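Local coordinates for hydrogenase maturation factor (Thermoanaerobacter tengcongensis, PDB 3VTH), which probably transfers the carbamoyl group of carbamoyl phosphate, with use of ATP, to the C-terminal cysteine of HypE during [NiFe]-hydrogenase maturation, at residues K250-M255 with P324-S329; R280-L285 with S369-N374; L286-E291 with D302-M307. All coordinates share one frame; numbering follows the deposited sequence.

Contacts 1, 2 and 3 all lie in the YrdC-like part of the chain and in one mixed sheet. Going from the N terminus, 250-255 comes first and waits until 324-329 to close the loop of contact 1. Inside that loop, 280-285 opens contact 2, which closes only at 369-374, so contacts 1 and 2 cross. The end of strand 283-287 lies in 286-291, which meets 302-307 after a short loop. Contact 3 is therefore nested within both wider loops. Across the sheet the strand order is 325-329, 254-255, 303-307, 283-287, 370-374. The contacts form three of the four joins; the fourth, 254-255 with 303-307, probably uses backbone bonds of Val254 to Gly305 and Met307. All three touch the ATP analogue.

Contact 1 (K250-M255 with P324-S329); sequences KPFAVM and PIVMTS. With MG (magnesium ion), chain G; APC (diphosphomethylphosphonic acid adenosyl ester), chain F.
The Phe252 ring carries Val326 CG1 over one face, 3.7 Å from ring atom CG and displaced from the centre toward the rim. This is a CH-pi contact. At the ring edge, near its plane, lie Thr328 OG1 and the analogue oxygen O1A. Arg242 makes a cation-pi contact with the same ring. Val326 CG1 is anti to its backbone N (chi1 169°), which turns this branch onto Phe252.

Beyond the ring the two segments pair as antiparallel strands. Met255 and Ile325 form a hydrogen-bonded pair, with Met255 N to Ile325 O at 2.7 Å and the reverse bond in place. Met327 N reaches Ala253 O at 3.1 Å. Val254 CG1 packs on Pro324 CB from the same face as Val326. On the other face Met255 CB rests against Ile325 CG1 and Met327 CG, under helix 312-320.

The phosphates lie where the segments part. Thr328 OG1 donates to O1A of the analogue at 2.6 Å. A water bridges Ala253 N, Met327 O and that same oxygen. Ser329 N binds O2A, and Ser329 OG coordinates the magnesium ion at 2.1 Å. From the other segment, extended Lys250 puts NZ 2.8 Å from the analogue O2B, and Pro251 CG touches the adenine at C5. The arrangement is the nucleotide-binding site of a YrdC-like domain.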
# COMPACT_ATOMS: atom_id res chain seq x y z
N LYS A 250 10.94 13.96 -4.65
CA LYS A 250 10.42 12.60 -4.62
C LYS A 250 10.61 11.94 -5.99
O LYS A 250 10.29 12.56 -7.02
CB LYS A 250 8.94 12.58 -4.25
CG LYS A 250 8.60 12.78 -2.76
CD LYS A 250 7.11 12.42 -2.56
CE LYS A 250 6.64 12.63 -1.11
NZ LYS A 250 5.16 12.48 -1.00
N PRO A 251 11.11 10.69 -6.01
CA PRO A 251 11.31 9.98 -7.28
C PRO A 251 10.00 9.70 -8.01
O PRO A 251 8.97 9.49 -7.37
CB PRO A 251 11.93 8.64 -6.84
CG PRO A 251 11.43 8.45 -5.40
CD PRO A 251 11.40 9.85 -4.84
N PHE A 252 10.05 9.71 -9.34
CA PHE A 252 8.93 9.33 -10.18
C PHE A 252 8.97 7.85 -10.51
O PHE A 252 10.02 7.31 -10.91
CB PHE A 252 8.97 10.07 -11.52
CG PHE A 252 8.57 11.52 -11.44
CD1 PHE A 252 7.44 11.93 -10.73
CD2 PHE A 252 9.30 12.47 -12.14
CE1 PHE A 252 7.07 13.27 -10.71
CE2 PHE A 252 8.92 13.81 -12.13
CZ PHE A 252 7.82 14.22 -11.40
N ALA A 253 7.81 7.21 -10.40
CA ALA A 253 7.58 5.89 -10.93
C ALA A 253 7.41 5.96 -12.44
O ALA A 253 6.96 6.97 -12.96
CB ALA A 253 6.32 5.29 -10.30
N VAL A 254 7.77 4.89 -13.14
CA VAL A 254 7.75 4.85 -14.59
C VAL A 254 7.00 3.60 -15.05
O VAL A 254 7.09 2.54 -14.40
CB VAL A 254 9.21 4.90 -15.15
CG1 VAL A 254 9.27 4.62 -16.64
CG2 VAL A 254 9.84 6.27 -14.90
N MET A 255 6.21 3.73 -16.11
CA MET A 255 5.58 2.60 -16.76
C MET A 255 6.42 2.13 -17.94
O MET A 255 6.79 2.94 -18.79
CB MET A 255 4.17 2.94 -17.24
CG MET A 255 3.46 1.75 -17.86
SD MET A 255 1.75 2.11 -18.35
CE MET A 255 0.94 2.13 -16.77
N PRO A 324 9.70 4.50 -22.26
CA PRO A 324 8.92 4.37 -21.04
C PRO A 324 8.40 5.74 -20.61
O PRO A 324 8.93 6.78 -21.05
CB PRO A 324 9.92 3.84 -20.01
CG PRO A 324 11.25 3.71 -20.72
CD PRO A 324 11.15 4.40 -22.03
N ILE A 325 7.38 5.76 -19.76
CA ILE A 325 6.80 7.04 -19.34
C ILE A 325 6.66 7.16 -17.83
O ILE A 325 6.30 6.21 -17.16
CB ILE A 325 5.42 7.27 -19.99
CG1 ILE A 325 4.48 6.08 -19.68
CG2 ILE A 325 5.57 7.51 -21.52
CD1 ILE A 325 3.04 6.24 -20.17
N VAL A 326 6.91 8.37 -17.32
CA VAL A 326 6.56 8.74 -15.95
C VAL A 326 5.05 8.59 -15.79
O VAL A 326 4.29 8.87 -16.72
CB VAL A 326 6.95 10.20 -15.66
CG1 VAL A 326 6.35 10.70 -14.34
CG2 VAL A 326 8.47 10.33 -15.65
N MET A 327 4.63 8.08 -14.64
CA MET A 327 3.24 8.12 -14.23
C MET A 327 3.25 8.62 -12.80
O MET A 327 3.69 7.91 -11.89
CB MET A 327 2.61 6.71 -14.28
CG MET A 327 2.37 6.21 -15.68
SD MET A 327 1.03 7.14 -16.46
CE MET A 327 -0.37 6.07 -16.10
N THR A 328 2.77 9.85 -12.61
CA THR A 328 2.70 10.44 -11.28
C THR A 328 1.25 10.85 -11.10
O THR A 328 0.56 11.10 -12.09
CB THR A 328 3.70 11.62 -11.09
OG1 THR A 328 3.72 12.03 -9.71
CG2 THR A 328 3.34 12.81 -11.97
N SER A 329 0.78 10.90 -9.87
CA SER A 329 -0.64 11.13 -9.67
C SER A 329 -1.02 12.54 -10.11
O SER A 329 -0.24 13.49 -9.96
CB SER A 329 -1.05 10.82 -8.22
OG SER A 329 -0.49 11.76 -7.33
MG MG G . 0.81 11.34 -5.71
PG APC F . 2.22 14.01 -4.47
O1G APC F . 1.36 13.39 -5.54
O2G APC F . 3.43 14.71 -5.05
O3G APC F . 1.48 14.85 -3.48
PB APC F . 3.12 11.32 -3.94
O1B APC F . 1.78 10.67 -4.06
O2B APC F . 4.02 10.76 -2.86
O3B APC F . 2.86 12.86 -3.54
PA APC F . 3.50 10.12 -6.82
O1A APC F . 4.47 10.27 -7.97
O2A APC F . 2.06 10.21 -7.19
C3A APC F . 3.98 11.35 -5.55
O5' APC F . 3.66 8.68 -6.12
C5' APC F . 4.69 7.75 -6.43
C4' APC F . 5.21 7.16 -5.13
O4' APC F . 6.16 6.14 -5.48
C3' APC F . 5.96 8.22 -4.31
O3' APC F . 5.67 8.12 -2.91
C2' APC F . 7.42 7.87 -4.53
O2' APC F . 8.27 8.35 -3.47
C1' APC F . 7.36 6.36 -4.74
N9 APC F . 8.54 6.01 -5.52
C8 APC F . 8.76 6.21 -6.85
N7 APC F . 10.00 5.79 -7.18
C5 APC F . 10.59 5.32 -6.06
C6 APC F . 11.90 4.74 -5.69
N6 APC F . 12.86 4.56 -6.62
N1 APC F . 12.10 4.40 -4.40
C2 APC F . 11.15 4.56 -3.45
N3 APC F . 9.94 5.09 -3.70
C4 APC F . 9.62 5.47 -4.96
O HOH W 1 5.52 8.86 -9.90
O HOH W 2 -1.03 11.78 -4.54

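Contact 2 (R280-L285 with S369-N374); sequences RRPIVL and SVTSFN. With APC (diphosphomethylphosphonic acid adenosyl ester), chain F; PO4 (phosphate ion), chain L.
Pro282 CG and Thr371 CG2 stand only 3.5 Å apart, tighter than usual for two carbons. The pair sits where two parallel strands begin to run together, in the mixed sheet of the YrdC-like domain. Ile283 pairs with Val370, and Val284 with Thr371. Three backbone bonds hold them: Ile283 N to Ser369 O, Thr371 N to Ile283 O at 2.8 Å, and Leu285 N to Thr371 O at 2.9 Å. A water also links Arg281 O to Ser369 N.

Thr371 CG2 lies between its own backbone N and carbonyl carbon, which brings the methyl up to the proline ring. Its hydroxyl is bonded to Glu378. Val284 lies beside Thr371 and points the same way, with its CG2 4.0 Å from Thr371 CG2. On the opposite face of the sheet Val370 uses both branches. Its CG2 meets Ile283 CD1 at 3.9 Å, and its CG1 meets Leu285 CD2 at 3.8 Å. Leu285 and Val370 line the pocket of the ATP analogue. Val370 CG2 touches the ribose at O4' (3.7 Å), and Leu285 CD1 lies 3.6 Å from adenine atom C2.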
# COMPACT_ATOMS: atom_id res chain seq x y z
N ARG A 280 -2.60 -7.52 -10.00
CA ARG A 280 -2.68 -6.38 -9.07
C ARG A 280 -1.94 -5.17 -9.68
O ARG A 280 -2.28 -4.02 -9.39
CB ARG A 280 -2.15 -6.77 -7.69
CG ARG A 280 -2.89 -7.95 -7.02
CD ARG A 280 -2.36 -8.17 -5.58
NE ARG A 280 -2.93 -9.36 -4.93
CZ ARG A 280 -4.07 -9.37 -4.24
NH1 ARG A 280 -4.78 -8.25 -4.11
NH2 ARG A 280 -4.50 -10.50 -3.66
N ARG A 281 -0.95 -5.45 -10.53
CA ARG A 281 -0.16 -4.42 -11.23
C ARG A 281 0.26 -3.25 -10.35
O ARG A 281 -0.22 -2.13 -10.55
CB ARG A 281 -0.92 -3.91 -12.48
CG ARG A 281 -1.12 -4.96 -13.58
CD ARG A 281 0.19 -5.26 -14.28
NE ARG A 281 0.30 -6.64 -14.79
CZ ARG A 281 0.62 -6.98 -16.04
NH1 ARG A 281 0.84 -6.04 -16.96
NH2 ARG A 281 0.73 -8.26 -16.38
N PRO A 282 1.17 -3.49 -9.37
CA PRO A 282 1.73 -2.37 -8.63
C PRO A 282 2.97 -1.79 -9.31
O PRO A 282 3.54 -2.41 -10.23
CB PRO A 282 2.18 -3.02 -7.33
CG PRO A 282 2.68 -4.35 -7.77
CD PRO A 282 1.67 -4.78 -8.84
N ILE A 283 3.38 -0.62 -8.83
CA ILE A 283 4.75 -0.12 -9.00
C ILE A 283 5.65 -1.04 -8.14
O ILE A 283 5.32 -1.31 -7.00
CB ILE A 283 4.86 1.32 -8.47
CG1 ILE A 283 4.00 2.28 -9.33
CG2 ILE A 283 6.34 1.78 -8.36
CD1 ILE A 283 3.59 3.56 -8.60
N VAL A 284 6.75 -1.56 -8.71
CA VAL A 284 7.66 -2.39 -7.93
C VAL A 284 9.00 -1.67 -7.87
O VAL A 284 9.51 -1.24 -8.90
CB VAL A 284 7.85 -3.80 -8.58
CG1 VAL A 284 8.81 -4.68 -7.76
CG2 VAL A 284 6.50 -4.51 -8.79
N LEU A 285 9.57 -1.58 -6.68
CA LEU A 285 10.88 -0.96 -6.51
C LEU A 285 11.97 -1.95 -6.85
O LEU A 285 12.07 -3.03 -6.25
CB LEU A 285 11.07 -0.41 -5.08
CG LEU A 285 9.98 0.56 -4.61
CD1 LEU A 285 10.31 1.06 -3.23
CD2 LEU A 285 9.78 1.74 -5.59
N SER A 369 -0.42 1.24 -6.17
CA SER A 369 0.33 0.60 -5.08
C SER A 369 1.82 0.67 -5.38
O SER A 369 2.22 0.78 -6.54
CB SER A 369 -0.09 -0.86 -4.93
OG SER A 369 -1.41 -0.95 -4.41
N VAL A 370 2.63 0.64 -4.33
CA VAL A 370 4.08 0.58 -4.44
C VAL A 370 4.54 -0.58 -3.59
O VAL A 370 4.22 -0.66 -2.40
CB VAL A 370 4.76 1.90 -3.96
CG1 VAL A 370 6.29 1.80 -4.11
CG2 VAL A 370 4.21 3.11 -4.75
N THR A 371 5.28 -1.51 -4.19
CA THR A 371 5.68 -2.72 -3.48
C THR A 371 7.11 -3.13 -3.82
O THR A 371 7.79 -2.44 -4.58
CB THR A 371 4.68 -3.86 -3.71
OG1 THR A 371 4.85 -4.85 -2.68
CG2 THR A 371 4.90 -4.49 -5.10
N SER A 372 7.56 -4.23 -3.23
CA SER A 372 8.94 -4.67 -3.40
C SER A 372 9.02 -6.11 -2.91
O SER A 372 8.09 -6.61 -2.29
CB SER A 372 9.88 -3.81 -2.55
OG SER A 372 9.66 -4.03 -1.14
N PHE A 373 10.16 -6.75 -3.16
CA PHE A 373 10.39 -8.08 -2.62
C PHE A 373 11.72 -8.04 -1.92
O PHE A 373 12.73 -7.65 -2.52
CB PHE A 373 10.38 -9.16 -3.71
CG PHE A 373 10.26 -10.56 -3.16
CD1 PHE A 373 9.00 -11.14 -2.98
CD2 PHE A 373 11.39 -11.28 -2.80
CE1 PHE A 373 8.87 -12.45 -2.46
CE2 PHE A 373 11.28 -12.59 -2.27
CZ PHE A 373 10.01 -13.16 -2.10
N ASN A 374 11.74 -8.41 -0.65
CA ASN A 374 13.00 -8.38 0.10
C ASN A 374 12.95 -9.35 1.27
O ASN A 374 11.91 -9.50 1.91
CB ASN A 374 13.30 -6.95 0.59
CG ASN A 374 14.64 -6.82 1.26
OD1 ASN A 374 15.66 -7.35 0.76
ND2 ASN A 374 14.67 -6.12 2.40
PG APC F . 2.22 14.01 -4.47
O1G APC F . 1.36 13.39 -5.54
O2G APC F . 3.43 14.71 -5.05
O3G APC F . 1.48 14.85 -3.48
PB APC F . 3.12 11.32 -3.94
O1B APC F . 1.78 10.67 -4.06
O2B APC F . 4.02 10.76 -2.86
O3B APC F . 2.86 12.86 -3.54
PA APC F . 3.50 10.12 -6.82
O1A APC F . 4.47 10.27 -7.97
O2A APC F . 2.06 10.21 -7.19
C3A APC F . 3.98 11.35 -5.55
O5' APC F . 3.66 8.68 -6.12
C5' APC F . 4.69 7.75 -6.43
C4' APC F . 5.21 7.16 -5.13
O4' APC F . 6.16 6.14 -5.48
C3' APC F . 5.96 8.22 -4.31
O3' APC F . 5.67 8.12 -2.91
C2' APC F . 7.42 7.87 -4.53
O2' APC F . 8.27 8.35 -3.47
C1' APC F . 7.36 6.36 -4.74
N9 APC F . 8.54 6.01 -5.52
C8 APC F . 8.76 6.21 -6.85
N7 APC F . 10.00 5.79 -7.18
C5 APC F . 10.59 5.32 -6.06
C6 APC F . 11.90 4.74 -5.69
N6 APC F . 12.86 4.56 -6.62
N1 APC F . 12.10 4.40 -4.40
C2 APC F . 11.15 4.56 -3.45
N3 APC F . 9.94 5.09 -3.70
C4 APC F . 9.62 5.47 -4.96
P PO4 L . -1.57 -12.81 -4.41
O1 PO4 L . -1.78 -11.81 -5.53
O2 PO4 L . -0.36 -12.41 -3.59
O3 PO4 L . -2.76 -12.85 -3.48
O4 PO4 L . -1.35 -14.18 -5.03
O HOH W 3 -1.24 -0.76 -8.15
O HOH W 4 12.02 -5.40 -4.91

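Contact 3 (L286-E291 with D302-M307); sequences LKKKGE and DTLGVM. With APC (diphosphomethylphosphonic acid adenosyl ester), chain F.
Lys287 and Asp302 approach at a slant and meet in a salt bridge, with Lys287 NZ 2.8 Å from Asp302 OD2. The ammonium group comes from the syn side, 29° out of the carboxylate plane. A bend at chi2 (-78°) swings Lys287 CD back over the other segment, where it also lies 3.9 Å from Thr303 CG2. Asp302 OD1 has a further partner in Ser626 OG. An alanine in place of Lys287 would probably leave Asp302 OD2 without its charged mate and uncover Thr303 CG2.

Lys288 crosses Leu304 at about a right angle, and its CE touches Leu304 CD1 at 3.8 Å. The extended chain runs past the Asp302 carbonyl group, and NZ is held by Ala298 O and Leu301 O. Leu286 likewise crosses Val306 at about a right angle, its CD1 resting on Val306 CB.

Strands 283-287 and 303-307 form a beta hairpin with a long loop, in the mixed sheet of the YrdC-like domain. Leu286 and Leu304 are a hydrogen-bonded pair, with Leu304 N to Leu286 O at 2.7 Å. Lys287 and Thr303 are a non-hydrogen-bonded pair. Lys288 N then bonds to Asp302 O in a nearly straight line (178°), and a water joins that oxygen to Lys288 O.

Thr303 OG1 accepts a hydrogen bond from adenine N6 at 3.2 Å. At Gly305 a beta carbon would clash with adenine N7.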
# COMPACT_ATOMS: atom_id res chain seq x y z
N LEU A 286 12.81 -1.56 -7.81
CA LEU A 286 13.82 -2.45 -8.39
C LEU A 286 15.18 -1.78 -8.39
O LEU A 286 15.26 -0.58 -8.63
CB LEU A 286 13.43 -2.78 -9.85
CG LEU A 286 12.10 -3.51 -10.08
CD1 LEU A 286 11.80 -3.54 -11.57
CD2 LEU A 286 12.12 -4.94 -9.50
N LYS A 287 16.24 -2.55 -8.14
CA LYS A 287 17.60 -2.01 -8.20
C LYS A 287 17.98 -1.68 -9.64
O LYS A 287 17.76 -2.49 -10.55
CB LYS A 287 18.62 -3.00 -7.61
CG LYS A 287 18.48 -3.20 -6.08
CD LYS A 287 19.09 -2.04 -5.26
CE LYS A 287 18.96 -2.29 -3.75
NZ LYS A 287 19.60 -1.23 -2.91
N LYS A 288 18.57 -0.50 -9.83
CA LYS A 288 18.99 -0.01 -11.15
C LYS A 288 20.18 -0.82 -11.66
O LYS A 288 21.11 -1.11 -10.90
CB LYS A 288 19.43 1.45 -11.07
CG LYS A 288 18.31 2.47 -10.81
CD LYS A 288 18.97 3.85 -10.57
CE LYS A 288 17.95 4.96 -10.48
NZ LYS A 288 18.63 6.23 -10.16
N LYS A 289 20.16 -1.18 -12.94
CA LYS A 289 21.33 -1.77 -13.60
C LYS A 289 21.24 -1.60 -15.10
O LYS A 289 20.18 -1.83 -15.68
CB LYS A 289 21.47 -3.27 -13.27
CG LYS A 289 22.67 -3.97 -13.97
CD LYS A 289 22.79 -5.46 -13.60
CE LYS A 289 21.66 -6.32 -14.21
NZ LYS A 289 21.69 -6.32 -15.70
N GLY A 290 22.35 -1.20 -15.72
CA GLY A 290 22.45 -1.14 -17.17
C GLY A 290 22.14 0.24 -17.73
O GLY A 290 22.85 1.20 -17.43
N GLU A 291 21.10 0.32 -18.56
CA GLU A 291 20.68 1.57 -19.19
C GLU A 291 20.06 2.55 -18.19
O GLU A 291 19.53 2.14 -17.14
CB GLU A 291 19.67 1.30 -20.31
CG GLU A 291 20.28 0.78 -21.60
CD GLU A 291 19.29 0.87 -22.75
OE1 GLU A 291 19.40 1.84 -23.53
OE2 GLU A 291 18.38 0.01 -22.84
N ASP A 302 19.45 4.24 -5.81
CA ASP A 302 19.93 3.09 -6.56
C ASP A 302 18.78 2.19 -7.03
O ASP A 302 19.01 1.10 -7.54
CB ASP A 302 21.01 2.30 -5.78
CG ASP A 302 20.46 1.55 -4.58
OD1 ASP A 302 19.31 1.79 -4.13
OD2 ASP A 302 21.22 0.71 -4.04
N THR A 303 17.55 2.67 -6.83
CA THR A 303 16.34 1.94 -7.22
C THR A 303 15.44 2.76 -8.16
O THR A 303 15.50 3.99 -8.17
CB THR A 303 15.48 1.56 -6.00
OG1 THR A 303 15.11 2.76 -5.30
CG2 THR A 303 16.26 0.60 -5.04
N LEU A 304 14.61 2.07 -8.93
CA LEU A 304 13.60 2.69 -9.78
C LEU A 304 12.26 2.05 -9.42
O LEU A 304 12.19 0.85 -9.16
CB LEU A 304 13.94 2.38 -11.24
CG LEU A 304 13.93 3.39 -12.38
CD1 LEU A 304 14.45 4.79 -12.00
CD2 LEU A 304 14.78 2.80 -13.55
N GLY A 305 11.19 2.85 -9.41
CA GLY A 305 9.84 2.33 -9.23
C GLY A 305 9.25 2.08 -10.60
O GLY A 305 9.11 3.02 -11.39
N VAL A 306 8.94 0.82 -10.90
CA VAL A 306 8.48 0.45 -12.24
C VAL A 306 7.17 -0.31 -12.20
O VAL A 306 6.98 -1.17 -11.36
CB VAL A 306 9.55 -0.40 -12.99
CG1 VAL A 306 9.12 -0.67 -14.44
CG2 VAL A 306 10.89 0.32 -13.01
N MET A 307 6.27 0.02 -13.12
CA MET A 307 5.04 -0.71 -13.31
C MET A 307 4.88 -1.11 -14.78
O MET A 307 5.48 -0.51 -15.70
CB MET A 307 3.84 0.14 -12.87
CG MET A 307 3.56 1.33 -13.81
SD MET A 307 2.43 2.57 -13.13
CE MET A 307 1.35 1.51 -12.17
PG APC F . 2.22 14.01 -4.47
O1G APC F . 1.36 13.39 -5.54
O2G APC F . 3.43 14.71 -5.05
O3G APC F . 1.48 14.85 -3.48
PB APC F . 3.12 11.32 -3.94
O1B APC F . 1.78 10.67 -4.06
O2B APC F . 4.02 10.76 -2.86
O3B APC F . 2.86 12.86 -3.54
PA APC F . 3.50 10.12 -6.82
O1A APC F . 4.47 10.27 -7.97
O2A APC F . 2.06 10.21 -7.19
C3A APC F . 3.98 11.35 -5.55
O5' APC F . 3.66 8.68 -6.12
C5' APC F . 4.69 7.75 -6.43
C4' APC F . 5.21 7.16 -5.13
O4' APC F . 6.16 6.14 -5.48
C3' APC F . 5.96 8.22 -4.31
O3' APC F . 5.67 8.12 -2.91
C2' APC F . 7.42 7.87 -4.53
O2' APC F . 8.27 8.35 -3.47
C1' APC F . 7.36 6.36 -4.74
N9 APC F . 8.54 6.01 -5.52
C8 APC F . 8.76 6.21 -6.85
N7 APC F . 10.00 5.79 -7.18
C5 APC F . 10.59 5.32 -6.06
C6 APC F . 11.90 4.74 -5.69
N6 APC F . 12.86 4.56 -6.62
N1 APC F . 12.10 4.40 -4.40
C2 APC F . 11.15 4.56 -3.45
N3 APC F . 9.94 5.09 -3.70
C4 APC F . 9.62 5.47 -4.96
O HOH W 5 21.48 -0.19 -8.47